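Local structure of putative aldo/keto reductase (Salmonella enterica subsp. enterica serovar Typhimurium, 4R9O) at residues C[16-24]-C[44-54]; C[247-256]-C[277-288]. The protein probably works as an NADP-dependent oxidoreductase of the aldo/keto reductase family, built as a TIM barrel. One frame throughout, in Å; residues are numbered along the deposited sequence.

Interaction 1: residues C[16-24]-C[44-54]; sequences EFSRFVMGY and HLDLGVTTVDH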
loop_
_atom_site.group_PDB
_atom_site.type_symbol
_atom_site.label_atom_id
_atom_site.label_comp_id
_atom_site.label_asym_id
_atom_site.label_seq_id
_atom_site.Cartn_x
_atom_site.Cartn_y
_atom_site.Cartn_z
ATOM N N GLU C 16 -30.886 -25.854 -8.996
ATOM C CA GLU C 16 -31.723 -25.122 -8.069
ATOM C C GLU C 16 -31.256 -25.418 -6.650
ATOM O O GLU C 16 -31.262 -26.577 -6.215
ATOM C CB GLU C 16 -33.186 -25.509 -8.265
ATOM C CG GLU C 16 -34.171 -24.732 -7.424
ATOM C CD GLU C 16 -35.607 -25.098 -7.752
ATOM O OE1 GLU C 16 -36.210 -25.897 -7.000
ATOM O OE2 GLU C 16 -36.130 -24.590 -8.771
ATOM N N PHE C 17 -30.829 -24.371 -5.946
ATOM C CA PHE C 17 -30.352 -24.494 -4.570
ATOM C C PHE C 17 -31.303 -23.838 -3.577
ATOM O O PHE C 17 -32.204 -23.086 -3.954
ATOM C CB PHE C 17 -28.962 -23.863 -4.411
ATOM C CG PHE C 17 -27.836 -24.693 -4.968
ATOM C CD1 PHE C 17 -28.061 -25.973 -5.448
ATOM C CD2 PHE C 17 -26.541 -24.188 -5.001
ATOM C CE1 PHE C 17 -27.025 -26.733 -5.962
ATOM C CE2 PHE C 17 -25.492 -24.950 -5.512
ATOM C CZ PHE C 17 -25.737 -26.222 -5.989
ATOM N N SER C 18 -31.109 -24.122 -2.296
ATOM C CA SER C 18 -31.774 -23.316 -1.282
ATOM C C SER C 18 -30.953 -22.026 -1.132
ATOM O O SER C 18 -29.737 -22.052 -1.259
ATOM C CB SER C 18 -31.909 -24.081 0.042
ATOM O OG SER C 18 -30.646 -24.479 0.543
ATOM N N ARG C 19 -31.627 -20.907 -0.895
ATOM C CA ARG C 19 -30.984 -19.598 -0.789
ATOM C C ARG C 19 -29.943 -19.541 0.330
ATOM O O ARG C 19 -28.952 -18.812 0.243
ATOM C CB ARG C 19 -32.048 -18.521 -0.569
ATOM C CG ARG C 19 -31.554 -17.109 -0.715
ATOM C CD ARG C 19 -32.692 -16.146 -0.477
ATOM N NE ARG C 19 -32.294 -14.786 -0.795
ATOM C CZ ARG C 19 -33.076 -13.730 -0.638
ATOM N NH1 ARG C 19 -34.305 -13.887 -0.159
ATOM N NH2 ARG C 19 -32.623 -12.521 -0.955
ATOM N N PHE C 20 -30.185 -20.298 1.394
ATOM C CA PHE C 20 -29.193 -20.461 2.449
ATOM C C PHE C 20 -28.560 -21.850 2.345
ATOM O O PHE C 20 -29.237 -22.833 2.069
ATOM C CB PHE C 20 -29.820 -20.252 3.831
ATOM C CG PHE C 20 -29.985 -18.807 4.214
ATOM C CD1 PHE C 20 -29.001 -18.151 4.934
ATOM C CD2 PHE C 20 -31.131 -18.110 3.870
ATOM C CE1 PHE C 20 -29.147 -16.814 5.291
ATOM C CE2 PHE C 20 -31.292 -16.777 4.233
ATOM C CZ PHE C 20 -30.296 -16.130 4.946
ATOM N N VAL C 21 -27.252 -21.914 2.566
ATOM C CA VAL C 21 -26.487 -23.150 2.412
ATOM C C VAL C 21 -25.887 -23.603 3.740
ATOM O O VAL C 21 -25.261 -22.809 4.446
ATOM C CB VAL C 21 -25.360 -22.955 1.369
ATOM C CG1 VAL C 21 -24.448 -24.186 1.302
ATOM C CG2 VAL C 21 -25.960 -22.645 0.002
ATOM N N MET C 22 -26.085 -24.870 4.104
ATOM C CA MET C 22 -25.444 -25.386 5.318
ATOM C C MET C 22 -24.012 -25.822 5.020
ATOM O O MET C 22 -23.790 -26.744 4.237
ATOM C CB MET C 22 -26.236 -26.556 5.912
ATOM C CG MET C 22 -25.714 -27.007 7.272
ATOM S SD MET C 22 -25.911 -25.727 8.536
ATOM C CE MET C 22 -24.332 -25.816 9.371
ATOM N N GLY C 23 -23.044 -25.156 5.646
ATOM C CA GLY C 23 -21.632 -25.472 5.453
ATOM C C GLY C 23 -21.102 -26.429 6.519
ATOM O O GLY C 23 -21.385 -26.275 7.707
ATOM N N TYR C 24 -20.319 -27.417 6.096
ATOM C CA TYR C 24 -19.874 -28.460 7.007
ATOM C C TYR C 24 -18.362 -28.474 7.255
ATOM O O TYR C 24 -17.811 -29.489 7.684
ATOM C CB TYR C 24 -20.343 -29.826 6.485
ATOM C CG TYR C 24 -21.798 -30.098 6.811
ATOM C CD1 TYR C 24 -22.165 -30.579 8.067
ATOM C CD2 TYR C 24 -22.806 -29.858 5.881
ATOM C CE1 TYR C 24 -23.492 -30.818 8.387
ATOM C CE2 TYR C 24 -24.148 -30.097 6.195
ATOM C CZ TYR C 24 -24.483 -30.578 7.447
ATOM O OH TYR C 24 -25.802 -30.832 7.772
ATOM N N HIS C 44 -32.486 -29.183 9.390
ATOM C CA HIS C 44 -32.329 -28.021 8.524
ATOM C C HIS C 44 -33.052 -28.282 7.200
ATOM O O HIS C 44 -33.522 -27.347 6.546
ATOM C CB HIS C 44 -30.841 -27.615 8.350
ATOM C CG HIS C 44 -29.993 -28.530 7.509
ATOM N ND1 HIS C 44 -30.239 -28.777 6.175
ATOM C CD2 HIS C 44 -28.833 -29.169 7.799
ATOM C CE1 HIS C 44 -29.293 -29.566 5.693
ATOM N NE2 HIS C 44 -28.424 -29.814 6.656
ATOM N N LEU C 45 -33.191 -29.553 6.849
ATOM C CA LEU C 45 -34.000 -29.978 5.708
ATOM C C LEU C 45 -35.446 -29.508 5.868
ATOM O O LEU C 45 -36.044 -28.970 4.936
ATOM C CB LEU C 45 -33.942 -31.501 5.578
ATOM C CG LEU C 45 -33.744 -32.199 4.230
ATOM C CD1 LEU C 45 -32.887 -31.388 3.293
ATOM C CD2 LEU C 45 -33.114 -33.570 4.454
ATOM N N ASP C 46 -35.989 -29.716 7.069
ATOM C CA ASP C 46 -37.336 -29.287 7.431
ATOM C C ASP C 46 -37.535 -27.788 7.300
ATOM O O ASP C 46 -38.630 -27.325 6.993
ATOM C CB ASP C 46 -37.655 -29.704 8.866
ATOM C CG ASP C 46 -38.153 -31.126 8.962
ATOM O OD1 ASP C 46 -38.855 -31.569 8.026
ATOM O OD2 ASP C 46 -37.849 -31.796 9.975
ATOM N N LEU C 47 -36.476 -27.028 7.555
ATOM C CA LEU C 47 -36.539 -25.577 7.442
ATOM C C LEU C 47 -36.353 -25.114 5.996
ATOM O O LEU C 47 -36.502 -23.929 5.701
ATOM C CB LEU C 47 -35.485 -24.925 8.340
ATOM C CG LEU C 47 -35.535 -25.321 9.818
ATOM C CD1 LEU C 47 -34.494 -24.556 10.629
ATOM C CD2 LEU C 47 -36.935 -25.131 10.392
ATOM N N GLY C 48 -36.030 -26.045 5.100
ATOM C CA GLY C 48 -35.874 -25.719 3.691
ATOM C C GLY C 48 -34.435 -25.578 3.223
ATOM O O GLY C 48 -34.180 -25.210 2.077
ATOM N N VAL C 49 -33.487 -25.871 4.107
ATOM C CA VAL C 49 -32.074 -25.827 3.737
ATOM C C VAL C 49 -31.655 -27.160 3.115
ATOM O O VAL C 49 -31.395 -28.130 3.827
ATOM C CB VAL C 49 -31.179 -25.517 4.951
ATOM C CG1 VAL C 49 -29.709 -25.442 4.523
ATOM C CG2 VAL C 49 -31.627 -24.225 5.623
ATOM N N THR C 50 -31.599 -27.205 1.787
ATOM C CA THR C 50 -31.306 -28.447 1.082
ATOM C C THR C 50 -29.882 -28.530 0.524
ATOM O O THR C 50 -29.364 -29.623 0.287
ATOM C CB THR C 50 -32.300 -28.659 -0.075
ATOM O OG1 THR C 50 -32.179 -27.585 -1.015
ATOM C CG2 THR C 50 -33.740 -28.722 0.460
ATOM N N THR C 51 -29.251 -27.382 0.297
ATOM C CA THR C 51 -27.912 -27.369 -0.275
ATOM C C THR C 51 -26.840 -27.398 0.812
ATOM O O THR C 51 -26.902 -26.634 1.777
ATOM C CB THR C 51 -27.677 -26.127 -1.159
ATOM O OG1 THR C 51 -28.786 -25.940 -2.047
ATOM C CG2 THR C 51 -26.402 -26.313 -1.970
ATOM N N VAL C 52 -25.861 -28.287 0.658
ATOM C CA VAL C 52 -24.823 -28.451 1.673
ATOM C C VAL C 52 -23.433 -28.333 1.044
ATOM O O VAL C 52 -23.192 -28.763 -0.091
ATOM C CB VAL C 52 -24.948 -29.802 2.420
ATOM C CG1 VAL C 52 -26.311 -29.905 3.145
ATOM C CG2 VAL C 52 -24.770 -30.962 1.469
ATOM N N ASP C 53 -22.520 -27.735 1.790
ATOM C CA ASP C 53 -21.222 -27.384 1.242
ATOM C C ASP C 53 -20.099 -28.141 1.946
ATOM O O ASP C 53 -19.959 -28.070 3.168
ATOM C CB ASP C 53 -21.010 -25.869 1.344
ATOM C CG ASP C 53 -19.689 -25.431 0.749
ATOM O OD1 ASP C 53 -19.618 -25.279 -0.490
ATOM O OD2 ASP C 53 -18.727 -25.255 1.525
ATOM N N HIS C 54 -19.311 -28.866 1.154
ATOM C CA HIS C 54 -18.197 -29.691 1.636
ATOM C C HIS C 54 -16.897 -29.370 0.898
ATOM O O HIS C 54 -16.902 -28.591 -0.052
ATOM C CB HIS C 54 -18.517 -31.181 1.462
ATOM C CG HIS C 54 -19.500 -31.709 2.467
ATOM N ND1 HIS C 54 -19.113 -32.178 3.700
ATOM C CD2 HIS C 54 -20.846 -31.825 2.417
ATOM C CE1 HIS C 54 -20.187 -32.564 4.377
ATOM N NE2 HIS C 54 -21.251 -32.361 3.617
#

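Interaction 2: residues C[247-256]-C[277-288]; sequences QVVYAWILRL and EAETLSLTRQQW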
loop_
_atom_site.group_PDB
_atom_site.type_symbol
_atom_site.label_atom_id
_atom_site.label_comp_id
_atom_site.label_asym_id
_atom_site.label_seq_id
_atom_site.Cartn_x
_atom_site.Cartn_y
_atom_site.Cartn_z
ATOM N N GLN C 247 -28.978 -11.966 12.147
ATOM C CA GLN C 247 -30.033 -11.684 11.181
ATOM C C GLN C 247 -29.750 -10.436 10.376
ATOM O O GLN C 247 -30.005 -10.393 9.177
ATOM C CB GLN C 247 -31.371 -11.527 11.886
ATOM C CG GLN C 247 -31.970 -12.826 12.243
ATOM C CD GLN C 247 -33.106 -12.685 13.214
ATOM O OE1 GLN C 247 -33.311 -13.545 14.066
ATOM N NE2 GLN C 247 -33.857 -11.591 13.094
ATOM N N VAL C 248 -29.253 -9.412 11.056
ATOM C CA VAL C 248 -28.959 -8.142 10.406
ATOM C C VAL C 248 -27.820 -8.326 9.399
ATOM O O VAL C 248 -27.929 -7.899 8.258
ATOM C CB VAL C 248 -28.602 -7.052 11.437
ATOM C CG1 VAL C 248 -28.283 -5.724 10.738
ATOM C CG2 VAL C 248 -29.751 -6.878 12.432
ATOM N N VAL C 249 -26.746 -8.989 9.815
ATOM C CA VAL C 249 -25.614 -9.244 8.922
ATOM C C VAL C 249 -26.031 -10.070 7.699
ATOM O O VAL C 249 -25.671 -9.738 6.576
ATOM C CB VAL C 249 -24.471 -9.971 9.651
ATOM C CG1 VAL C 249 -23.369 -10.373 8.667
ATOM C CG2 VAL C 249 -23.919 -9.099 10.774
ATOM N N TYR C 250 -26.788 -11.146 7.906
ATOM C CA TYR C 250 -27.258 -11.952 6.772
ATOM C C TYR C 250 -28.131 -11.117 5.821
ATOM O O TYR C 250 -28.030 -11.240 4.596
ATOM C CB TYR C 250 -28.030 -13.187 7.263
ATOM C CG TYR C 250 -27.142 -14.278 7.847
ATOM C CD1 TYR C 250 -25.993 -14.699 7.184
ATOM C CD2 TYR C 250 -27.452 -14.878 9.061
ATOM C CE1 TYR C 250 -25.176 -15.698 7.723
ATOM C CE2 TYR C 250 -26.646 -15.865 9.609
ATOM C CZ TYR C 250 -25.512 -16.274 8.938
ATOM O OH TYR C 250 -24.725 -17.259 9.493
ATOM N N ALA C 251 -28.989 -10.273 6.391
ATOM C CA ALA C 251 -29.874 -9.419 5.607
ATOM C C ALA C 251 -29.044 -8.449 4.773
ATOM O O ALA C 251 -29.371 -8.160 3.623
ATOM C CB ALA C 251 -30.845 -8.664 6.523
ATOM N N TRP C 252 -27.945 -7.983 5.360
ATOM C CA TRP C 252 -27.022 -7.058 4.710
ATOM C C TRP C 252 -26.384 -7.680 3.469
ATOM O O TRP C 252 -26.225 -7.023 2.434
ATOM C CB TRP C 252 -25.940 -6.635 5.709
ATOM C CG TRP C 252 -24.988 -5.578 5.222
ATOM C CD1 TRP C 252 -25.112 -4.229 5.390
ATOM C CD2 TRP C 252 -23.757 -5.783 4.513
ATOM N NE1 TRP C 252 -24.045 -3.579 4.817
ATOM C CE2 TRP C 252 -23.197 -4.510 4.271
ATOM C CE3 TRP C 252 -23.085 -6.918 4.037
ATOM C CZ2 TRP C 252 -21.990 -4.338 3.592
ATOM C CZ3 TRP C 252 -21.878 -6.747 3.357
ATOM C CH2 TRP C 252 -21.349 -5.464 3.139
ATOM N N ILE C 253 -26.004 -8.949 3.598
ATOM C CA ILE C 253 -25.417 -9.720 2.509
ATOM C C ILE C 253 -26.445 -10.017 1.412
ATOM O O ILE C 253 -26.163 -9.875 0.220
ATOM C CB ILE C 253 -24.835 -11.048 3.047
ATOM C CG1 ILE C 253 -23.586 -10.779 3.891
ATOM C CG2 ILE C 253 -24.524 -12.017 1.913
ATOM C CD1 ILE C 253 -23.047 -12.021 4.573
ATOM N N LEU C 254 -27.642 -10.428 1.825
ATOM C CA LEU C 254 -28.724 -10.722 0.887
ATOM C C LEU C 254 -29.122 -9.514 0.040
ATOM O O LEU C 254 -29.646 -9.670 -1.062
ATOM C CB LEU C 254 -29.970 -11.218 1.633
ATOM C CG LEU C 254 -29.931 -12.583 2.323
ATOM C CD1 LEU C 254 -31.287 -12.853 2.969
ATOM C CD2 LEU C 254 -29.570 -13.687 1.338
ATOM N N ARG C 255 -28.902 -8.318 0.581
ATOM C CA ARG C 255 -29.292 -7.071 -0.081
ATOM C C ARG C 255 -28.439 -6.798 -1.331
ATOM O O ARG C 255 -28.848 -6.048 -2.217
ATOM C CB ARG C 255 -29.193 -5.903 0.914
ATOM C CG ARG C 255 -29.605 -4.525 0.375
ATOM C CD ARG C 255 -31.020 -4.540 -0.178
ATOM N NE ARG C 255 -31.396 -3.253 -0.768
ATOM C CZ ARG C 255 -31.087 -2.882 -2.008
ATOM N NH1 ARG C 255 -31.488 -1.701 -2.465
ATOM N NH2 ARG C 255 -30.378 -3.691 -2.795
ATOM N N LEU C 256 -27.262 -7.417 -1.403
ATOM C CA LEU C 256 -26.367 -7.227 -2.545
ATOM C C LEU C 256 -27.023 -7.663 -3.852
ATOM O O LEU C 256 -27.672 -8.703 -3.907
ATOM C CB LEU C 256 -25.062 -7.997 -2.342
ATOM C CG LEU C 256 -24.171 -7.520 -1.185
ATOM C CD1 LEU C 256 -22.909 -8.376 -1.080
ATOM C CD2 LEU C 256 -23.804 -6.058 -1.370
ATOM N N GLU C 277 -34.409 -16.294 9.296
ATOM C CA GLU C 277 -35.328 -15.186 9.528
ATOM C C GLU C 277 -34.882 -13.896 8.825
ATOM O O GLU C 277 -35.657 -12.943 8.722
ATOM C CB GLU C 277 -35.484 -14.942 11.032
ATOM C CG GLU C 277 -36.142 -16.105 11.772
ATOM C CD GLU C 277 -36.333 -15.840 13.256
ATOM O OE1 GLU C 277 -36.901 -16.714 13.946
ATOM O OE2 GLU C 277 -35.915 -14.763 13.732
ATOM N N ALA C 278 -33.644 -13.866 8.334
ATOM C CA ALA C 278 -33.145 -12.692 7.623
ATOM C C ALA C 278 -33.892 -12.453 6.310
ATOM O O ALA C 278 -33.985 -11.317 5.853
ATOM C CB ALA C 278 -31.652 -12.817 7.366
ATOM N N GLU C 279 -34.428 -13.517 5.714
ATOM C CA GLU C 279 -35.204 -13.413 4.474
ATOM C C GLU C 279 -36.383 -12.435 4.573
ATOM O O GLU C 279 -36.832 -11.904 3.555
ATOM C CB GLU C 279 -35.736 -14.791 4.046
ATOM C CG GLU C 279 -34.707 -15.698 3.363
ATOM C CD GLU C 279 -35.302 -16.554 2.238
ATOM O OE1 GLU C 279 -35.876 -15.984 1.281
ATOM O OE2 GLU C 279 -35.188 -17.797 2.307
ATOM N N THR C 280 -36.884 -12.202 5.785
ATOM C CA THR C 280 -38.067 -11.357 5.971
ATOM C C THR C 280 -37.748 -9.947 6.496
ATOM O O THR C 280 -38.653 -9.142 6.724
ATOM C CB THR C 280 -39.073 -12.023 6.935
ATOM O OG1 THR C 280 -38.487 -12.147 8.239
ATOM C CG2 THR C 280 -39.467 -13.398 6.422
ATOM N N LEU C 281 -36.463 -9.658 6.681
ATOM C CA LEU C 281 -36.015 -8.375 7.211
ATOM C C LEU C 281 -35.984 -7.270 6.147
ATOM O O LEU C 281 -35.462 -7.469 5.049
ATOM C CB LEU C 281 -34.624 -8.526 7.829
ATOM C CG LEU C 281 -34.505 -8.500 9.349
ATOM C CD1 LEU C 281 -35.396 -9.553 9.977
ATOM C CD2 LEU C 281 -33.052 -8.704 9.765
ATOM N N SER C 282 -36.525 -6.105 6.497
ATOM C CA SER C 282 -36.591 -4.959 5.592
ATOM C C SER C 282 -35.417 -4.006 5.798
ATOM O O SER C 282 -35.581 -2.930 6.365
ATOM C CB SER C 282 -37.904 -4.190 5.794
ATOM O OG SER C 282 -39.013 -5.065 5.846
ATOM N N LEU C 283 -34.233 -4.395 5.347
ATOM C CA LEU C 283 -33.069 -3.527 5.493
ATOM C C LEU C 283 -33.142 -2.390 4.475
ATOM O O LEU C 283 -33.147 -2.639 3.272
ATOM C CB LEU C 283 -31.771 -4.325 5.319
ATOM C CG LEU C 283 -30.485 -3.711 5.881
ATOM C CD1 LEU C 283 -30.525 -3.651 7.392
ATOM C CD2 LEU C 283 -29.281 -4.502 5.425
ATOM N N THR C 284 -33.226 -1.152 4.956
ATOM C CA THR C 284 -33.239 0.011 4.067
ATOM C C THR C 284 -31.839 0.328 3.539
ATOM O O THR C 284 -30.850 -0.233 4.017
ATOM C CB THR C 284 -33.768 1.255 4.771
ATOM O OG1 THR C 284 -32.823 1.665 5.767
ATOM C CG2 THR C 284 -35.120 0.969 5.437
ATOM N N ARG C 285 -31.751 1.241 2.573
ATOM C CA ARG C 285 -30.447 1.649 2.053
ATOM C C ARG C 285 -29.606 2.318 3.142
ATOM O O ARG C 285 -28.438 1.980 3.314
ATOM C CB ARG C 285 -30.595 2.577 0.842
ATOM C CG ARG C 285 -30.587 1.826 -0.478
ATOM C CD ARG C 285 -30.772 2.728 -1.668
ATOM N NE ARG C 285 -30.679 1.976 -2.924
ATOM C CZ ARG C 285 -29.557 1.794 -3.624
ATOM N NH1 ARG C 285 -28.404 2.310 -3.200
ATOM N NH2 ARG C 285 -29.591 1.100 -4.760
ATOM N N GLN C 286 -30.199 3.244 3.893
ATOM C CA GLN C 286 -29.438 3.971 4.903
ATOM C C GLN C 286 -28.939 3.029 5.989
ATOM O O GLN C 286 -27.840 3.209 6.509
ATOM C CB GLN C 286 -30.273 5.102 5.501
ATOM C CG GLN C 286 -30.536 6.226 4.509
ATOM C CD GLN C 286 -31.192 7.454 5.132
ATOM O OE1 GLN C 286 -32.125 8.006 4.568
ATOM N NE2 GLN C 286 -30.687 7.897 6.278
ATOM N N GLN C 287 -29.732 2.009 6.306
ATOM C CA GLN C 287 -29.310 1.003 7.268
ATOM C C GLN C 287 -28.157 0.192 6.702
ATOM O O GLN C 287 -27.194 -0.076 7.407
ATOM C CB GLN C 287 -30.476 0.087 7.660
ATOM C CG GLN C 287 -31.467 0.747 8.607
ATOM C CD GLN C 287 -32.741 -0.068 8.791
ATOM O OE1 GLN C 287 -33.118 -0.865 7.928
ATOM N NE2 GLN C 287 -33.405 0.126 9.927
ATOM N N TRP C 288 -28.247 -0.174 5.425
ATOM C CA TRP C 288 -27.177 -0.918 4.777
ATOM C C TRP C 288 -25.898 -0.091 4.791
ATOM O O TRP C 288 -24.818 -0.602 5.064
ATOM C CB TRP C 288 -27.555 -1.293 3.336
ATOM C CG TRP C 288 -26.582 -2.251 2.682
ATOM C CD1 TRP C 288 -26.679 -3.611 2.642
ATOM C CD2 TRP C 288 -25.372 -1.920 1.981
ATOM N NE1 TRP C 288 -25.607 -4.150 1.972
ATOM C CE2 TRP C 288 -24.790 -3.129 1.550
ATOM C CE3 TRP C 288 -24.725 -0.717 1.675
ATOM C CZ2 TRP C 288 -23.590 -3.177 0.835
ATOM C CZ3 TRP C 288 -23.541 -0.760 0.954
ATOM C CH2 TRP C 288 -22.981 -1.984 0.543
#

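Interaction 1: residues C[16-24]-C[44-54]
Strands 16-23 and 51-53 pair in parallel through Met22 and Val52 and through Gly23 and Asp53, the first beta-alpha-beta unit of the TIM barrel, with helix 34-46 as the crossover. Three backbone bonds join them: Met22 N to Thr51 O, Asp53 N to Met22 O, and Tyr24 N to Asp53 O. At the start of the pair Ser18 and Thr51 trade side-chain bonds. Ser18 N donates to Thr51 OG1 (3.0 Å), and Ser18 OG receives Thr50 N and the straighter Thr51 N (167° at the hydrogen) while giving its own proton to Phe20 O, so one hydroxyl ties three backbone groups. With chi1 of -47°, Thr51 keeps OG1 beside its backbone N, where Gln82 also binds it, and sends CG2 over the centre of the Phe17 ring, 3.6 Å from the centroid, a CH-pi contact nearly along the ring normal.

On the face shared by Met22 and Val52, the strand pair meets the end of helix 34-46. Met22 CB sits over one face of the His44 imidazole, toward its rim, and also touches Val49 CG1 at 3.9 Å. Both imidazole nitrogens are engaged in the ring plane: ND1 donates to Val49 O (2.7 Å), and NE2 shares a hydrogen bond with Tyr24 OH, two links that fix the ring's rotation. Gly48, at positive phi, ends the helix in a Schellman motif just before Val49. On the other face, Asp53 forms a salt bridge with Lys86 and lies beside Tyr58, probably the proton donor. Back beside Val52, the Tyr24 and His54 rings run parallel within 3° but are slid apart, so they hardly overlap; Val52 CG1 meets the edge of the Tyr24 ring, 3.7 Å from CE2.

Interaction 2: residues C[247-256]-C[277-288]
Trp252 and Trp288 lie face against face in an offset stack, their five-membered rings 3.6 Å apart between centroids and only 1° from parallel. Each indole nitrogen sits above the other ring near its rim, and each N-H points along its own plane to the partner's backbone: Trp288 NE1 to Trp252 O (3.0 Å) and Trp252 NE1 to Trp288 O (3.1 Å). This reciprocal pair of bent bonds satisfies both buried N-H groups and should resist sliding of the stack. Both side chains have CG opposite the backbone N (chi1 -174° and -171°), which turns each indole toward the other residue. Leu256 CD2 closes on Trp288 CZ2 at 3.6 Å, and Arg255 lays CB and CG by Trp288 CD1.

Along helix 245-254, Leu283 CD2 packs on Trp252 CA (3.5 Å), Leu281 CD2 on Ala251 CB, and Ala278 CB on Tyr250 CB (3.6 Å), so the 3-10 turn 277-280, through Ala278, and the linker after it, through Leu281 and Leu283, together follow the helix surface. Thr284 then caps helix 285-296: its OG1 accepts Gln287 N and Gln287 OE1 accepts Thr284 N, a capping box that sets the start of the helix carrying Trp288. Arg285 reaches Asp134 and Asp105 of the second subunit, and Leu136 of that subunit packs on Trp288, placing this end of the contact at a subunit interface. Helix 227-240 lies against Val248 and Leu283, while Tyr250 and Leu254 also touch strand 261-264 of the barrel.

Interaction 1 comes first along the chain, near its N-terminal end, and interaction 2 near the C-terminal end, their centres about 19 Å apart. The first is in the barrel wall, about 10 Å from the centre of the chain; the second, about 19 Å out, belongs to the outer helical layer. Strand 261-264 bridges them, pairing with strand 16-23 and receiving Tyr250 and Leu254 of helix 245-254. Arg19 NH1 and Glu279 OE1 form a salt bridge of 3.0 Å, and Phe20 packs on Leu254 and Glu279, fastening the C-terminal part to strand 16-23. The side chains of Met22 and Tyr250 lie about 5 Å and 4 Å from those of the probable NADP-binding residues Gly267 and Cys214, respectively.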